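Serine/threonine-protein kinase-like protein ACR4 (Arabidopsis thaliana, PDB 7A0J) acts as a membrane receptor kinase that, paired with the CLE40 peptide, controls formative cell divisions in root meristems, its extracellular beta-propeller domain being the part present here. Local coordinates at residues C244-R248 with Y249-A253. Residues are numbered along the deposited sequence; the frame is centred on the assembly and turned at random.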
ATOM      1  N   CYS A 244      -8.286  -7.841   4.352  1.00 39.92           N
ATOM      2  CA  CYS A 244      -7.677  -8.975   5.094  1.00 40.43           C
ATOM      3  C   CYS A 244      -6.782  -8.415   6.200  1.00 39.81           C
ATOM      4  O   CYS A 244      -6.299  -7.278   6.052  1.00 39.15           O
ATOM      5  CB  CYS A 244      -6.862  -9.887   4.184  1.00 40.71           C
ATOM      6  SG  CYS A 244      -7.819 -10.635   2.841  1.00 42.49           S
ATOM      7  N   GLY A 245      -6.582  -9.191   7.266  1.00 40.31           N
ATOM      8  CA  GLY A 245      -5.730  -8.811   8.406  1.00 40.15           C
ATOM      9  C   GLY A 245      -5.049 -10.014   9.023  1.00 40.98           C
ATOM     10  O   GLY A 245      -5.488 -11.151   8.757  1.00 41.65           O
ATOM     11  N   ILE A 246      -3.995  -9.765   9.800  1.00 41.29           N
ATOM     12  CA  ILE A 246      -3.282 -10.780  10.626  1.00 42.70           C
ATOM     13  C   ILE A 246      -3.712 -10.574  12.083  1.00 44.16           C
ATOM     14  O   ILE A 246      -3.506  -9.459  12.595  1.00 43.79           O
ATOM     15  CB  ILE A 246      -1.755 -10.657  10.433  1.00 42.49           C
ATOM     16  CG1 ILE A 246      -1.357 -10.911   8.976  1.00 41.58           C
ATOM     17  CG2 ILE A 246      -1.007 -11.571  11.393  1.00 44.17           C
ATOM     18  CD1 ILE A 246       0.102 -10.645   8.672  1.00 41.67           C
ATOM     19  N   LYS A 247      -4.307 -11.599  12.704  1.00 46.13           N
ATOM     20  CA  LYS A 247      -4.706 -11.596  14.138  1.00 48.53           C
ATOM     21  C   LYS A 247      -3.438 -11.615  14.998  1.00 49.73           C
ATOM     22  O   LYS A 247      -2.520 -12.380  14.665  1.00 49.69           O
ATOM     23  CB  LYS A 247      -5.593 -12.803  14.461  1.00 50.45           C
ATOM     24  CG  LYS A 247      -6.938 -12.838  13.750  1.00 50.34           C
ATOM     25  CD  LYS A 247      -7.774 -14.041  14.131  1.00 52.84           C
ATOM     26  CE  LYS A 247      -9.104 -14.100  13.412  1.00 53.22           C
ATOM     27  NZ  LYS A 247      -9.934 -15.228  13.900  1.00 56.13           N
ATOM     28  N   ARG A 248      -3.396 -10.811  16.062  1.00 51.37           N
ATOM     29  CA  ARG A 248      -2.184 -10.604  16.899  1.00 53.27           C
ATOM     30  C   ARG A 248      -1.815 -11.889  17.646  1.00 55.63           C
ATOM     31  O   ARG A 248      -0.603 -12.144  17.804  1.00 56.49           O
ATOM     32  CB  ARG A 248      -2.395  -9.460  17.894  1.00 54.96           C
ATOM     33  CG  ARG A 248      -1.146  -9.099  18.687  1.00 56.98           C
ATOM     34  CD  ARG A 248      -1.275  -7.747  19.358  1.00 58.12           C
ATOM     35  NE  ARG A 248      -2.254  -7.772  20.436  1.00 60.67           N
ATOM     36  CZ  ARG A 248      -2.831  -6.699  20.968  1.00 61.81           C
ATOM     37  NH1 ARG A 248      -2.542  -5.488  20.518  1.00 60.52           N
ATOM     38  NH2 ARG A 248      -3.708  -6.842  21.947  1.00 64.36           N
ATOM     39  N   TYR A 249      -2.810 -12.665  18.087  1.00 56.93           N
ATOM     40  CA  TYR A 249      -2.615 -13.822  19.000  1.00 59.75           C
ATOM     41  C   TYR A 249      -1.930 -14.978  18.259  1.00 59.13           C
ATOM     42  O   TYR A 249      -0.912 -15.478  18.778  1.00 60.89           O
ATOM     43  CB  TYR A 249      -3.937 -14.265  19.631  1.00 61.73           C
ATOM     44  CG  TYR A 249      -3.760 -14.970  20.952  1.00 65.56           C
ATOM     45  CD1 TYR A 249      -3.523 -14.250  22.112  1.00 67.71           C
ATOM     46  CD2 TYR A 249      -3.794 -16.353  21.042  1.00 67.33           C
ATOM     47  CE1 TYR A 249      -3.343 -14.882  23.331  1.00 71.54           C
ATOM     48  CE2 TYR A 249      -3.617 -17.001  22.254  1.00 70.94           C
ATOM     49  CZ  TYR A 249      -3.390 -16.263  23.403  1.00 73.18           C
ATOM     50  OH  TYR A 249      -3.212 -16.882  24.605  1.00 77.19           O
ATOM     51  N   ASP A 250      -2.464 -15.391  17.102  1.00 56.82           N
ATOM     52  CA  ASP A 250      -2.032 -16.623  16.382  1.00 56.71           C
ATOM     53  C   ASP A 250      -1.447 -16.292  14.998  1.00 53.91           C
ATOM     54  O   ASP A 250      -1.104 -17.247  14.276  1.00 53.81           O
ATOM     55  CB  ASP A 250      -3.182 -17.633  16.287  1.00 57.75           C
ATOM     56  CG  ASP A 250      -4.402 -17.150  15.518  1.00 56.12           C
ATOM     57  OD1 ASP A 250      -4.418 -15.972  15.110  1.00 54.21           O
ATOM     58  OD2 ASP A 250      -5.332 -17.960  15.335  1.00 57.15           O
ATOM     59  N   HIS A 251      -1.326 -15.008  14.638  1.00 51.90           N
ATOM     60  CA  HIS A 251      -0.762 -14.525  13.345  1.00 49.79           C
ATOM     61  C   HIS A 251      -1.512 -15.137  12.151  1.00 48.72           C
ATOM     62  O   HIS A 251      -0.938 -15.147  11.039  1.00 47.87           O
ATOM     63  CB  HIS A 251       0.749 -14.807  13.276  1.00 50.52           C
ATOM     64  CG  HIS A 251       1.593 -13.730  13.873  1.00 51.00           C
ATOM     65  ND1 HIS A 251       2.383 -12.899  13.100  1.00 49.83           N
ATOM     66  CD2 HIS A 251       1.774 -13.342  15.154  1.00 52.66           C
ATOM     67  CE1 HIS A 251       3.018 -12.049  13.882  1.00 50.75           C
ATOM     68  NE2 HIS A 251       2.661 -12.300  15.147  1.00 52.52           N
ATOM     69  N   SER A 252      -2.753 -15.594  12.350  1.00 49.11           N
ATOM     70  CA  SER A 252      -3.590 -16.230  11.299  1.00 48.64           C
ATOM     71  C   SER A 252      -4.247 -15.141  10.444  1.00 46.66           C
ATOM     72  O   SER A 252      -4.678 -14.117  11.012  1.00 46.14           O
ATOM     73  CB  SER A 252      -4.613 -17.165  11.892  1.00 50.69           C
ATOM     74  OG  SER A 252      -5.620 -16.446  12.587  1.00 51.30           O
ATOM     75  N   ALA A 253      -4.303 -15.358   9.128  1.00 45.65           N
ATOM     76  CA  ALA A 253      -4.974 -14.472   8.151  1.00 44.36           C
ATOM     77  C   ALA A 253      -6.491 -14.618   8.296  1.00 45.35           C
ATOM     78  O   ALA A 253      -6.966 -15.761   8.444  1.00 46.90           O
ATOM     79  CB  ALA A 253      -4.525 -14.802   6.748  1.00 43.82           C
TER
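Lys247 holds CG anti to its own carbonyl carbon (chi1 -64°) and runs extended beyond it, while Asp250 has CG between its backbone N and carbonyl carbon (chi1 62°), and the two side chains thus lie alongside each other, Asp250 OD1 3.4 Å from Lys247 CB. They meet in the hairpin that joins strands 242-247 and 253-257 within the sixth repeat of the ACR4 ectodomain propeller. At its mouth Lys247 N donates a nearly straight bond to Ser252 O (3.1 Å, 174°); further round, His251 N makes a weak bond to Lys247 O. Asp250 closes an Asx turn: its OD1 accepts from Ser252 N at 3.2 Å and from Ser252 OG at 2.8 Å, both arriving from above the same face of the carboxylate. The two donors hold OD1 in place and limit the turning of the carboxylate, and the Ser252 hydroxyl in turn rests against the aliphatic lysine chain, OG 3.6 Å from Lys247 CD. With an alanine at Ser252 the hydroxyl is gone, and Asp250 OD1 would probably keep just the backbone N-H of the two donors, its carboxylate freer to turn. Lys247 NZ lies 5.5 Å from Asp250 OD2, too far for a salt bridge, and has a long, weak ion pair with Glu231. The Ile246 CG2 methyl sits obliquely to the His251 ring, 4.0 Å from His251 ND1, which is hydrogen-bonded to Phe272 O. That isoleucine shares a sheet face with Ala253, its non-hydrogen-bonded partner, and sets its CG2 methyl 3.5 Å from His251 CA.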